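Local coordinates for protein putative acyl-CoA dehydrogenase (Burkholderia xenovorans, PDB 5JSC) that is a member of the acyl-CoA dehydrogenase family of flavoproteins and binds flavin-adenine dinucleotide, at residues G117-G122 / L253-T257; A156-A162 / V189-T193; S203-D208 / V238-L244; P212-E218 / R230-A236; V222-H226 / Y372-R376. The contacts are given in a common frame with arbitrary orientation. Residues are numbered along the deposited sequence.

Interaction 1: G117-G122 / L253-T257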
# COMPACT_ATOMS: atom_id res chain seq x y z
N GLY C 117 -6.22 -23.50 27.81
CA GLY C 117 -5.36 -24.28 26.94
C GLY C 117 -4.10 -24.78 27.62
O GLY C 117 -3.64 -25.89 27.35
N ALA C 118 -3.52 -23.98 28.52
CA ALA C 118 -2.32 -24.43 29.21
C ALA C 118 -2.62 -25.62 30.11
O ALA C 118 -1.73 -26.44 30.36
CB ALA C 118 -1.70 -23.28 30.00
N ILE C 119 -3.87 -25.75 30.57
CA ILE C 119 -4.26 -26.90 31.38
C ILE C 119 -4.46 -28.13 30.49
O ILE C 119 -4.03 -29.24 30.83
CB ILE C 119 -5.52 -26.58 32.21
CG1 ILE C 119 -5.29 -25.34 33.08
CG2 ILE C 119 -5.93 -27.77 33.08
CD1 ILE C 119 -6.53 -24.87 33.83
N SER C 120 -5.12 -27.95 29.34
CA SER C 120 -5.21 -29.05 28.37
C SER C 120 -3.82 -29.56 27.99
O SER C 120 -3.61 -30.77 27.87
CB SER C 120 -5.96 -28.61 27.12
OG SER C 120 -7.35 -28.45 27.36
N LEU C 121 -2.87 -28.64 27.80
CA LEU C 121 -1.54 -29.02 27.34
C LEU C 121 -0.68 -29.58 28.46
O LEU C 121 0.05 -30.55 28.25
CB LEU C 121 -0.84 -27.82 26.71
CG LEU C 121 -1.32 -27.36 25.34
CD1 LEU C 121 -0.59 -26.08 24.92
CD2 LEU C 121 -1.13 -28.46 24.31
N GLY C 122 -0.75 -29.00 29.66
CA GLY C 122 0.23 -29.31 30.68
C GLY C 122 -0.29 -29.73 32.04
O GLY C 122 0.51 -29.94 32.96
N LEU C 253 5.25 -23.37 27.72
CA LEU C 253 3.82 -23.65 27.85
C LEU C 253 2.98 -22.47 27.36
O LEU C 253 2.00 -22.65 26.63
CB LEU C 253 3.49 -23.99 29.30
CG LEU C 253 2.07 -24.49 29.54
CD1 LEU C 253 1.76 -25.71 28.67
CD2 LEU C 253 1.87 -24.82 31.01
N ALA C 254 3.37 -21.24 27.74
CA ALA C 254 2.66 -20.07 27.24
C ALA C 254 2.74 -20.01 25.72
O ALA C 254 1.73 -19.76 25.05
CB ALA C 254 3.26 -18.79 27.84
N MET C 255 3.93 -20.22 25.16
CA MET C 255 4.08 -20.15 23.71
C MET C 255 3.27 -21.22 23.00
O MET C 255 2.66 -20.95 21.96
CB MET C 255 5.56 -20.27 23.33
CG MET C 255 6.43 -19.15 23.87
SD MET C 255 5.91 -17.54 23.25
CE MET C 255 5.22 -16.79 24.72
N ARG C 256 3.25 -22.44 23.55
CA ARG C 256 2.49 -23.51 22.92
C ARG C 256 0.99 -23.24 22.98
O ARG C 256 0.25 -23.61 22.06
CB ARG C 256 2.81 -24.85 23.58
CG ARG C 256 4.19 -25.39 23.22
CD ARG C 256 4.53 -26.62 24.06
NE ARG C 256 3.57 -27.70 23.84
CZ ARG C 256 3.25 -28.62 24.75
NH1 ARG C 256 3.79 -28.58 25.96
NH2 ARG C 256 2.37 -29.57 24.46
N THR C 257 0.53 -22.60 24.06
CA THR C 257 -0.88 -22.25 24.15
C THR C 257 -1.24 -21.21 23.11
O THR C 257 -2.26 -21.33 22.42
CB THR C 257 -1.20 -21.75 25.57
OG1 THR C 257 -0.84 -22.77 26.52
CG2 THR C 257 -2.68 -21.44 25.71
O HOH W 1 0.88 -31.57 25.96
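The axes of the short helical segments 117-122 and 253-257 approach to 9.2 Å, with an angle of 110° between their N-to-C directions. The backbones are nearest at Gly117 and Thr257, whose CA atoms lie 5.7 Å apart. A CB on Gly117 would sit tightly against the Thr257 methyl group, so its absence suits the close approach. Ala118 is the next small residue: its CA lies 3.5 Å from Thr257 OG1, and its CB lies 4.0 Å from Leu253 CG. The Thr257 hydroxyl, in the m rotamer, turns back into its own helix and donates a 2.8 Å hydrogen bond from OG1 to Leu253 O, which lets a polar side chain sit in an apolar interface. Leu121 is the residue most covered by the facing helix, with CB 3.9 Å from Leu253 CD1 and CD2 3.7 Å from Arg256 NH2. At the margin, a water molecule donates to Leu121 O (2.6 Å) and accepts from Arg256 NH2 (2.9 Å), bridging the helices. The crossing joins helix 103-122 of the N-terminal region to helix 250-286 of the C-terminal region, and both rest on the beta domain: Ala118 and Leu253 pack on Leu244 of strand 243-244, while Ala118 also touches Val188 of strand 186-192.

Interaction 2: A156-A162 / V189-T193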
# COMPACT_ATOMS: atom_id res chain seq x y z
N ALA C 156 9.62 -12.84 27.76
CA ALA C 156 10.77 -13.47 28.40
C ALA C 156 11.30 -12.64 29.55
O ALA C 156 12.01 -13.18 30.40
CB ALA C 156 11.88 -13.72 27.39
N ALA C 157 11.00 -11.34 29.59
CA ALA C 157 11.49 -10.45 30.63
C ALA C 157 10.42 -10.08 31.66
O ALA C 157 10.57 -9.07 32.35
CB ALA C 157 12.08 -9.19 30.00
N MET C 158 9.35 -10.87 31.77
CA MET C 158 8.32 -10.58 32.76
C MET C 158 8.92 -10.50 34.16
O MET C 158 9.94 -11.13 34.45
CB MET C 158 7.22 -11.64 32.71
CG MET C 158 7.66 -12.99 33.26
SD MET C 158 6.29 -14.17 33.33
CE MET C 158 6.00 -14.41 31.58
N THR C 159 8.27 -9.73 35.04
CA THR C 159 8.79 -9.51 36.38
C THR C 159 7.88 -9.95 37.51
O THR C 159 8.29 -9.86 38.68
CB THR C 159 9.15 -8.03 36.59
OG1 THR C 159 7.97 -7.22 36.50
CG2 THR C 159 10.16 -7.59 35.56
N LEU C 160 6.66 -10.42 37.24
CA LEU C 160 5.87 -11.01 38.32
C LEU C 160 6.67 -12.15 38.93
O LEU C 160 7.11 -13.05 38.22
CB LEU C 160 4.52 -11.51 37.81
CG LEU C 160 3.70 -12.25 38.88
CD1 LEU C 160 3.07 -11.26 39.82
CD2 LEU C 160 2.63 -13.12 38.27
N SER C 161 6.90 -12.08 40.24
CA SER C 161 7.77 -13.05 40.90
C SER C 161 6.97 -14.14 41.60
O SER C 161 5.88 -13.90 42.12
CB SER C 161 8.69 -12.36 41.90
OG SER C 161 7.95 -11.68 42.90
N ALA C 162 7.53 -15.34 41.62
CA ALA C 162 6.97 -16.46 42.38
C ALA C 162 8.09 -17.03 43.22
O ALA C 162 9.02 -17.65 42.69
CB ALA C 162 6.36 -17.51 41.45
N VAL C 189 -1.54 -18.20 35.40
CA VAL C 189 -0.62 -17.09 35.65
C VAL C 189 0.80 -17.57 35.38
O VAL C 189 1.22 -18.62 35.89
CB VAL C 189 -0.73 -16.58 37.10
CG1 VAL C 189 0.23 -15.41 37.34
CG2 VAL C 189 -2.17 -16.16 37.42
N PHE C 190 1.55 -16.78 34.61
CA PHE C 190 2.95 -17.06 34.35
C PHE C 190 3.80 -16.12 35.19
O PHE C 190 3.54 -14.91 35.22
CB PHE C 190 3.27 -16.93 32.85
CG PHE C 190 2.46 -17.88 32.01
CD1 PHE C 190 1.17 -17.54 31.62
CD2 PHE C 190 2.96 -19.13 31.68
CE1 PHE C 190 0.40 -18.43 30.88
CE2 PHE C 190 2.20 -20.01 30.93
CZ PHE C 190 0.91 -19.66 30.53
N ALA C 191 4.78 -16.68 35.89
CA ALA C 191 5.54 -15.90 36.86
C ALA C 191 6.99 -16.35 36.84
O ALA C 191 7.30 -17.49 36.48
CB ALA C 191 4.97 -16.05 38.28
N ARG C 192 7.89 -15.45 37.25
CA ARG C 192 9.31 -15.76 37.26
C ARG C 192 9.67 -16.52 38.54
O ARG C 192 9.61 -15.96 39.64
CB ARG C 192 10.15 -14.49 37.15
CG ARG C 192 11.65 -14.79 37.16
CD ARG C 192 12.49 -13.57 36.71
NE ARG C 192 11.95 -13.07 35.45
CZ ARG C 192 12.17 -13.63 34.26
NH1 ARG C 192 12.95 -14.70 34.15
NH2 ARG C 192 11.60 -13.12 33.18
N THR C 193 10.06 -17.77 38.39
CA THR C 193 10.55 -18.57 39.51
C THR C 193 12.08 -18.61 39.58
O THR C 193 12.61 -19.00 40.63
CB THR C 193 9.99 -20.00 39.44
OG1 THR C 193 10.09 -20.48 38.09
CG2 THR C 193 8.53 -20.01 39.86
O HOH W 2 11.18 -19.33 42.99
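One arginine can take up several carbonyls of an irregular chain beside a strand. The segment enters at Ala156, whose carbonyl O accepts a 2.8 Å hydrogen bond from Arg192 NH2. After Ala157 turns the chain, Met158 O receives both Arg192 NH2 (2.9 Å) and Arg192 NE (3.0 Å), so that the guanidinium gathers two carbonyls along its edge. The Met158 side chain reaches inward, its SD 3.4 Å from Phe190 O and its CE 3.9 Å from Phe190 CB. The backbone N atoms of Thr159 and Leu160 bond to the Glu148 carboxylate. Leu160 then places CD2 3.4 Å from Val189 CG1 and 3.7 Å from Ala191 CB, while Leu160 O accepts the Arg192 backbone N at 2.7 Å. Ser161 pairs with Arg192 in a lone beta bridge, completed where Ala162 N donates to Arg192 O at 2.9 Å. Ala162 CB packs 3.8 Å from Ala191 CB, and a water donates to both Ala162 O and Thr193 O, each at 2.8 Å. This bridge links strand 161-165 of one middle-domain sheet to strand 186-192 of the other; Phe190 packs on Ala254 of helix 250-286, and Leu160 and Ala162 meet Lys175 and Leu171 of strand 168-179.

Interaction 3: S203-D208 / V238-L244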
# COMPACT_ATOMS: atom_id res chain seq x y z
N SER C 203 7.58 -20.05 35.36
CA SER C 203 6.70 -21.18 35.65
C SER C 203 5.26 -20.75 35.49
O SER C 203 4.93 -19.56 35.58
CB SER C 203 6.93 -21.74 37.06
OG SER C 203 8.26 -22.20 37.22
N ALA C 204 4.38 -21.73 35.25
CA ALA C 204 2.95 -21.49 35.06
C ALA C 204 2.18 -22.05 36.25
O ALA C 204 2.51 -23.12 36.77
CB ALA C 204 2.46 -22.16 33.78
N PHE C 205 1.13 -21.33 36.68
CA PHE C 205 0.30 -21.72 37.82
C PHE C 205 -1.17 -21.56 37.50
O PHE C 205 -1.55 -20.59 36.84
CB PHE C 205 0.60 -20.87 39.07
CG PHE C 205 2.02 -20.96 39.56
CD1 PHE C 205 2.99 -20.07 39.08
CD2 PHE C 205 2.38 -21.92 40.49
CE1 PHE C 205 4.28 -20.15 39.54
CE2 PHE C 205 3.69 -22.00 40.94
CZ PHE C 205 4.64 -21.11 40.47
N VAL C 206 -2.02 -22.46 38.00
CA VAL C 206 -3.45 -22.19 38.04
C VAL C 206 -3.76 -21.49 39.36
O VAL C 206 -3.49 -22.04 40.44
CB VAL C 206 -4.29 -23.46 37.90
CG1 VAL C 206 -5.77 -23.08 37.87
CG2 VAL C 206 -3.90 -24.21 36.64
N VAL C 207 -4.32 -20.29 39.28
CA VAL C 207 -4.58 -19.46 40.45
C VAL C 207 -6.08 -19.22 40.54
O VAL C 207 -6.65 -18.50 39.70
CB VAL C 207 -3.79 -18.14 40.41
CG1 VAL C 207 -4.04 -17.36 41.69
CG2 VAL C 207 -2.30 -18.43 40.23
N ASP C 208 -6.72 -19.81 41.55
CA ASP C 208 -8.15 -19.59 41.73
C ASP C 208 -8.42 -18.13 42.05
O ASP C 208 -7.62 -17.47 42.72
CB ASP C 208 -8.69 -20.48 42.85
CG ASP C 208 -8.65 -21.96 42.48
OD1 ASP C 208 -8.63 -22.29 41.28
OD2 ASP C 208 -8.63 -22.81 43.41
N VAL C 238 0.15 -19.62 46.32
CA VAL C 238 -0.32 -20.61 45.37
C VAL C 238 0.36 -21.93 45.72
O VAL C 238 1.59 -22.00 45.73
CB VAL C 238 -0.01 -20.20 43.92
CG1 VAL C 238 -0.58 -21.21 42.94
CG2 VAL C 238 -0.57 -18.81 43.64
N PRO C 239 -0.40 -22.98 46.01
CA PRO C 239 0.22 -24.28 46.32
C PRO C 239 1.11 -24.75 45.18
O PRO C 239 0.81 -24.54 44.00
CB PRO C 239 -0.98 -25.21 46.51
CG PRO C 239 -2.15 -24.30 46.80
CD PRO C 239 -1.87 -23.03 46.06
N ARG C 240 2.22 -25.41 45.54
CA ARG C 240 3.11 -25.98 44.53
C ARG C 240 2.35 -26.93 43.61
O ARG C 240 2.67 -27.02 42.42
CB ARG C 240 4.27 -26.71 45.21
N SER C 241 1.34 -27.62 44.13
CA SER C 241 0.54 -28.54 43.33
C SER C 241 -0.31 -27.84 42.28
O SER C 241 -0.94 -28.52 41.47
CB SER C 241 -0.36 -29.36 44.25
OG SER C 241 -1.19 -28.51 45.02
N GLN C 242 -0.35 -26.50 42.27
CA GLN C 242 -1.05 -25.75 41.25
C GLN C 242 -0.15 -25.36 40.08
O GLN C 242 -0.62 -24.71 39.14
CB GLN C 242 -1.67 -24.48 41.84
CG GLN C 242 -2.86 -24.70 42.76
CD GLN C 242 -4.06 -25.27 42.03
OE1 GLN C 242 -4.18 -26.48 41.85
NE2 GLN C 242 -4.96 -24.39 41.60
N MET C 243 1.13 -25.73 40.12
CA MET C 243 2.01 -25.45 39.00
C MET C 243 1.65 -26.33 37.82
O MET C 243 1.39 -27.53 37.97
CB MET C 243 3.47 -25.67 39.39
CG MET C 243 4.45 -25.31 38.28
SD MET C 243 6.17 -25.56 38.71
CE MET C 243 6.38 -24.29 39.96
N LEU C 244 1.60 -25.72 36.63
CA LEU C 244 1.42 -26.45 35.38
C LEU C 244 2.79 -26.76 34.80
O LEU C 244 3.55 -25.84 34.46
CB LEU C 244 0.60 -25.64 34.39
CG LEU C 244 -0.85 -25.35 34.77
CD1 LEU C 244 -1.47 -24.35 33.77
CD2 LEU C 244 -1.66 -26.65 34.79
O HOH W 3 5.68 -24.34 34.72
O HOH W 4 -5.09 -21.68 43.11
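Strand 202-208 meets the returning chain at the border of the two middle-domain sheets, where segment 238-244 leaves one sheet through a 3-10 turn at 240-242 and joins the other. Backbone hydrogen bonds join the chain to strand 202-208: Leu244 N donates to Ala204 O at 2.8 Å, and Val206 N donates to Gln242 O at 2.9 Å. Between them Phe205 and Met243 form an antiparallel non-hydrogen-bonded pair with CA atoms 4.3 Å apart. Their side chains make a Met-aromatic contact, Met243 SD lying 5.5 Å from the Phe205 ring centroid and CE 3.7 Å from Phe205 CZ. Val238 CG1 also touches this ring, 3.9 Å from Phe205 CD2. Toward the other face, Val206 CG2 packs 3.8 Å from Leu244 CG. Gln242 NE2 makes a weak 3.0 Å hydrogen bond to Val206 O and is also hydrogen-bonded to Tyr131. A chain that crosses between packed sheets in this way is in keeping with the beta domain of acyl-CoA dehydrogenases.

Interaction 4: P212-E218 / R230-A236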
# COMPACT_ATOMS: atom_id res chain seq x y z
N PRO C 212 -6.44 -15.42 48.41
CA PRO C 212 -6.14 -14.19 49.14
C PRO C 212 -4.87 -13.56 48.59
O PRO C 212 -3.90 -14.25 48.26
CB PRO C 212 -5.96 -14.67 50.58
CG PRO C 212 -6.76 -15.92 50.66
CD PRO C 212 -6.57 -16.58 49.31
N GLY C 213 -4.89 -12.23 48.46
CA GLY C 213 -3.77 -11.52 47.88
C GLY C 213 -3.86 -11.31 46.38
O GLY C 213 -3.06 -10.53 45.84
N LEU C 214 -4.78 -11.99 45.69
CA LEU C 214 -5.08 -11.69 44.30
C LEU C 214 -6.11 -10.57 44.27
O LEU C 214 -7.27 -10.77 44.66
CB LEU C 214 -5.59 -12.93 43.57
CG LEU C 214 -6.06 -12.71 42.12
CD1 LEU C 214 -4.99 -12.04 41.29
CD2 LEU C 214 -6.50 -14.03 41.48
N GLU C 215 -5.70 -9.38 43.84
CA GLU C 215 -6.54 -8.20 43.90
C GLU C 215 -6.87 -7.74 42.49
O GLU C 215 -6.02 -7.76 41.60
CB GLU C 215 -5.84 -7.07 44.68
CG GLU C 215 -5.38 -7.50 46.07
CD GLU C 215 -4.58 -6.44 46.81
OE1 GLU C 215 -4.32 -6.63 48.01
OE2 GLU C 215 -4.21 -5.42 46.19
N ILE C 216 -8.13 -7.36 42.28
CA ILE C 216 -8.53 -6.72 41.03
C ILE C 216 -8.23 -5.24 41.19
O ILE C 216 -8.99 -4.49 41.81
CB ILE C 216 -10.00 -6.97 40.70
CG1 ILE C 216 -10.33 -8.47 40.82
CG2 ILE C 216 -10.32 -6.46 39.31
CD1 ILE C 216 -9.51 -9.38 39.89
N ALA C 217 -7.08 -4.81 40.67
CA ALA C 217 -6.59 -3.47 40.95
C ALA C 217 -7.36 -2.42 40.16
O ALA C 217 -7.52 -1.28 40.62
CB ALA C 217 -5.10 -3.37 40.63
N GLU C 218 -7.85 -2.78 38.98
CA GLU C 218 -8.44 -1.82 38.07
C GLU C 218 -9.22 -2.58 37.02
O GLU C 218 -8.75 -3.61 36.53
CB GLU C 218 -7.34 -0.97 37.40
CG GLU C 218 -7.80 0.02 36.37
CD GLU C 218 -6.62 0.65 35.63
OE1 GLU C 218 -5.46 0.36 36.00
OE2 GLU C 218 -6.86 1.42 34.68
N ARG C 230 -6.58 -5.19 35.45
CA ARG C 230 -5.23 -5.27 35.98
C ARG C 230 -5.30 -6.06 37.28
O ARG C 230 -6.12 -5.76 38.15
CB ARG C 230 -4.65 -3.88 36.23
CG ARG C 230 -3.21 -3.86 36.74
CD ARG C 230 -2.65 -2.43 36.63
NE ARG C 230 -1.33 -2.29 37.24
CZ ARG C 230 -0.45 -1.34 36.93
NH1 ARG C 230 -0.74 -0.43 35.99
NH2 ARG C 230 0.72 -1.29 37.54
N LEU C 231 -4.47 -7.10 37.38
CA LEU C 231 -4.40 -7.94 38.57
C LEU C 231 -3.17 -7.55 39.37
O LEU C 231 -2.07 -7.50 38.82
CB LEU C 231 -4.31 -9.41 38.18
CG LEU C 231 -5.31 -9.95 37.19
CD1 LEU C 231 -5.02 -11.42 36.95
CD2 LEU C 231 -6.72 -9.75 37.71
N HIS C 232 -3.35 -7.31 40.66
CA HIS C 232 -2.22 -7.08 41.55
C HIS C 232 -2.09 -8.26 42.50
O HIS C 232 -3.05 -8.64 43.16
CB HIS C 232 -2.39 -5.78 42.34
CG HIS C 232 -1.26 -5.53 43.30
ND1 HIS C 232 0.02 -5.26 42.88
CD2 HIS C 232 -1.22 -5.55 44.65
CE1 HIS C 232 0.80 -5.10 43.94
NE2 HIS C 232 0.07 -5.27 45.02
N PHE C 233 -0.89 -8.84 42.55
CA PHE C 233 -0.60 -9.97 43.42
C PHE C 233 0.16 -9.44 44.62
O PHE C 233 1.31 -8.99 44.48
CB PHE C 233 0.20 -11.03 42.68
CG PHE C 233 -0.56 -11.70 41.56
CD1 PHE C 233 -0.76 -11.05 40.35
CD2 PHE C 233 -1.06 -12.98 41.72
CE1 PHE C 233 -1.45 -11.66 39.32
CE2 PHE C 233 -1.76 -13.60 40.69
CZ PHE C 233 -1.95 -12.94 39.49
N ALA C 234 -0.47 -9.48 45.78
CA ALA C 234 0.10 -8.95 47.02
C ALA C 234 0.39 -10.14 47.94
O ALA C 234 -0.39 -10.46 48.84
CB ALA C 234 -0.86 -7.95 47.67
N GLY C 235 1.53 -10.79 47.70
CA GLY C 235 1.87 -11.95 48.52
C GLY C 235 0.89 -13.09 48.36
O GLY C 235 0.64 -13.83 49.32
N ALA C 236 0.33 -13.26 47.16
CA ALA C 236 -0.67 -14.29 46.94
C ALA C 236 -0.02 -15.67 46.97
O ALA C 236 0.96 -15.92 46.26
CB ALA C 236 -1.37 -14.06 45.61
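Arg230 opens the second segment opposite a one-residue shift in register. Its N donates to Glu218 O at 2.9 Å, whereas its O accepts from Ala217 N, also at 2.9 Å, so Ala217 and Glu218 both face one residue: a classic beta bulge. The Arg230 side chain stands off the sheet, its end leading away from the partner strand, and makes a salt bridge with Asp174. Leu231 follows on the other face, its CD2 3.6 Å from Ile216 CD1. His232 and Glu215 then form a regular antiparallel hydrogen-bonded pair, with Glu215 N to His232 O at 2.8 Å and His232 N to Glu215 O at 2.9 Å. The imidazole ND1 is bonded to Asp174. These strands, 214-219 and 228-233, are the two arms of a beta hairpin in the middle domain, and 228-233 pairs on its other edge with strand 168-179. Phe233 turns to the Leu231 face, where Leu214 CD1 lies over its ring in a CH-pi contact, 3.8 Å from the centroid. Ala234 N donates to Gly213 O at 2.8 Å. The chain then turns a corner, and Gly235 and Ala236 both face Leu171 in a G1 beta bulge, to which the positive phi of Gly235 belongs. Ala236 CB packs 3.8 Å from Gly213 C. A CB on Gly213 would clash with Ala234 O and Ala236 CA and, at phi 91°, jam against the preceding carbonyl.

Interaction 5: V222-H226 / Y372-R376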
# COMPACT_ATOMS: atom_id res chain seq x y z
N VAL C 222 -11.73 -0.54 27.09
CA VAL C 222 -11.13 -0.45 25.76
C VAL C 222 -12.20 -0.08 24.74
O VAL C 222 -13.41 -0.11 25.01
CB VAL C 222 -10.39 -1.74 25.35
CG1 VAL C 222 -9.10 -1.88 26.16
CG2 VAL C 222 -11.30 -2.96 25.52
N ILE C 223 -11.74 0.26 23.53
CA ILE C 223 -12.59 0.91 22.54
C ILE C 223 -13.77 0.04 22.14
O ILE C 223 -14.86 0.54 21.87
CB ILE C 223 -11.74 1.33 21.32
CG1 ILE C 223 -12.58 2.14 20.32
CG2 ILE C 223 -11.10 0.12 20.62
CD1 ILE C 223 -11.75 2.75 19.19
N ALA C 224 -13.58 -1.28 22.12
CA ALA C 224 -14.69 -2.23 22.00
C ALA C 224 -14.77 -2.96 23.33
O ALA C 224 -13.95 -3.86 23.58
CB ALA C 224 -14.47 -3.21 20.85
N PRO C 225 -15.69 -2.59 24.21
CA PRO C 225 -15.61 -3.05 25.61
C PRO C 225 -15.74 -4.56 25.74
O PRO C 225 -16.61 -5.19 25.13
CB PRO C 225 -16.79 -2.34 26.28
CG PRO C 225 -17.09 -1.18 25.43
CD PRO C 225 -16.73 -1.56 24.03
N HIS C 226 -14.85 -5.12 26.55
CA HIS C 226 -14.88 -6.51 26.99
C HIS C 226 -14.37 -6.53 28.42
O HIS C 226 -13.71 -5.59 28.85
CB HIS C 226 -13.99 -7.40 26.10
CG HIS C 226 -14.45 -7.50 24.68
ND1 HIS C 226 -15.62 -8.14 24.31
CD2 HIS C 226 -13.90 -7.03 23.53
CE1 HIS C 226 -15.77 -8.06 23.00
NE2 HIS C 226 -14.74 -7.40 22.51
N TYR C 372 -15.43 -1.31 13.21
CA TYR C 372 -14.26 -0.45 13.20
C TYR C 372 -13.62 -0.37 14.58
O TYR C 372 -12.38 -0.32 14.70
CB TYR C 372 -14.68 0.94 12.70
CG TYR C 372 -13.57 1.98 12.71
CD1 TYR C 372 -12.61 2.01 11.69
CD2 TYR C 372 -13.50 2.94 13.72
CE1 TYR C 372 -11.59 2.99 11.68
CE2 TYR C 372 -12.51 3.92 13.71
CZ TYR C 372 -11.55 3.93 12.70
OH TYR C 372 -10.56 4.89 12.70
N ARG C 373 -14.43 -0.37 15.63
CA ARG C 373 -13.88 -0.42 16.98
C ARG C 373 -13.41 -1.82 17.36
O ARG C 373 -12.35 -1.97 17.97
CB ARG C 373 -14.90 0.10 17.99
CG ARG C 373 -15.17 1.60 17.80
CD ARG C 373 -16.01 2.19 18.91
NE ARG C 373 -17.41 1.90 18.70
CZ ARG C 373 -18.10 1.00 19.39
NH1 ARG C 373 -17.53 0.32 20.37
NH2 ARG C 373 -19.38 0.80 19.10
N GLU C 374 -14.18 -2.84 16.98
CA GLU C 374 -13.89 -4.20 17.43
C GLU C 374 -12.57 -4.72 16.87
O GLU C 374 -11.84 -5.44 17.57
CB GLU C 374 -15.04 -5.12 17.01
CG GLU C 374 -14.96 -6.49 17.62
CD GLU C 374 -15.46 -6.50 19.05
OE1 GLU C 374 -16.63 -6.13 19.28
OE2 GLU C 374 -14.67 -6.85 19.95
N ILE C 375 -12.25 -4.40 15.62
CA ILE C 375 -11.12 -5.09 14.99
C ILE C 375 -9.78 -4.60 15.52
O ILE C 375 -8.80 -5.35 15.47
CB ILE C 375 -11.19 -4.94 13.46
CG1 ILE C 375 -10.19 -5.87 12.76
CG2 ILE C 375 -10.99 -3.48 13.02
CD1 ILE C 375 -10.42 -7.36 13.04
N ARG C 376 -9.71 -3.38 16.05
CA ARG C 376 -8.40 -2.75 16.23
C ARG C 376 -7.53 -3.54 17.19
O ARG C 376 -6.32 -3.69 16.95
CB ARG C 376 -8.57 -1.30 16.70
CG ARG C 376 -7.27 -0.49 16.67
CD ARG C 376 -6.65 -0.53 15.28
NE ARG C 376 -5.32 0.07 15.16
CZ ARG C 376 -4.19 -0.59 15.44
NH1 ARG C 376 -4.26 -1.83 15.93
NH2 ARG C 376 -3.00 -0.02 15.26
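When a loop lies on a helix without forming regular structure, the rotamers of a few polar residues show how the two are joined. The backbones are nearest at Ala224, its CA 5.0 Å from that of Glu374 and its CB 3.6 Å from Glu374 CA, and a long side chain reaches out from the helix on each of two neighbouring residues. Glu374 starts in t at chi1 and bends to p at chi2, a fold that brings its carboxylate back to the loop. His226, with chi1 in m and its CB directed toward the helix, presents its ring edge, and NE2 donates a 2.6 Å hydrogen bond to Glu374 OE2 that is nearly straight at 168°. The ring also stacks with Phe107. Arg373 leaves the helix in m, runs through t at chi2 and turns again to m at chi3, which brings NH1 to Ile223 O at 3.1 Å. The aliphatic part of the same side chain packs on the loop, CG lying 3.7 Å from Ile223 CG1, while NE forms a salt bridge with Glu369. Tyr372 and Arg376 extend the contact to the second subunit: Tyr372 stacks with its counterpart there, and Arg376 bridges to Asp351 of that subunit. Chemically, the polar links across these two segments are a short His-carboxylate hydrogen bond and an arginine-to-carbonyl bond, while the Ile223 backbone also bonds to the second subunit.

Read from the N terminus, the first contact to open is interaction 1, which closes a loop of 130 residues between helices 103-122 and 250-286 and encloses interactions 2, 3 and 4. Interaction 2 closes a short loop before interaction 3 opens; interaction 3 in turn encloses the hairpin of interaction 4. Interaction 5 starts in the loop of that hairpin and ends far down the chain on helix 367-376, so it crosses interactions 1, 3 and 4. Interactions 2 to 4 build the middle domain and touch one another, interaction 1 packs against interactions 2 and 3, and interaction 5, about 27 Å from interaction 1 between centres, joins that domain to the C-terminal helices.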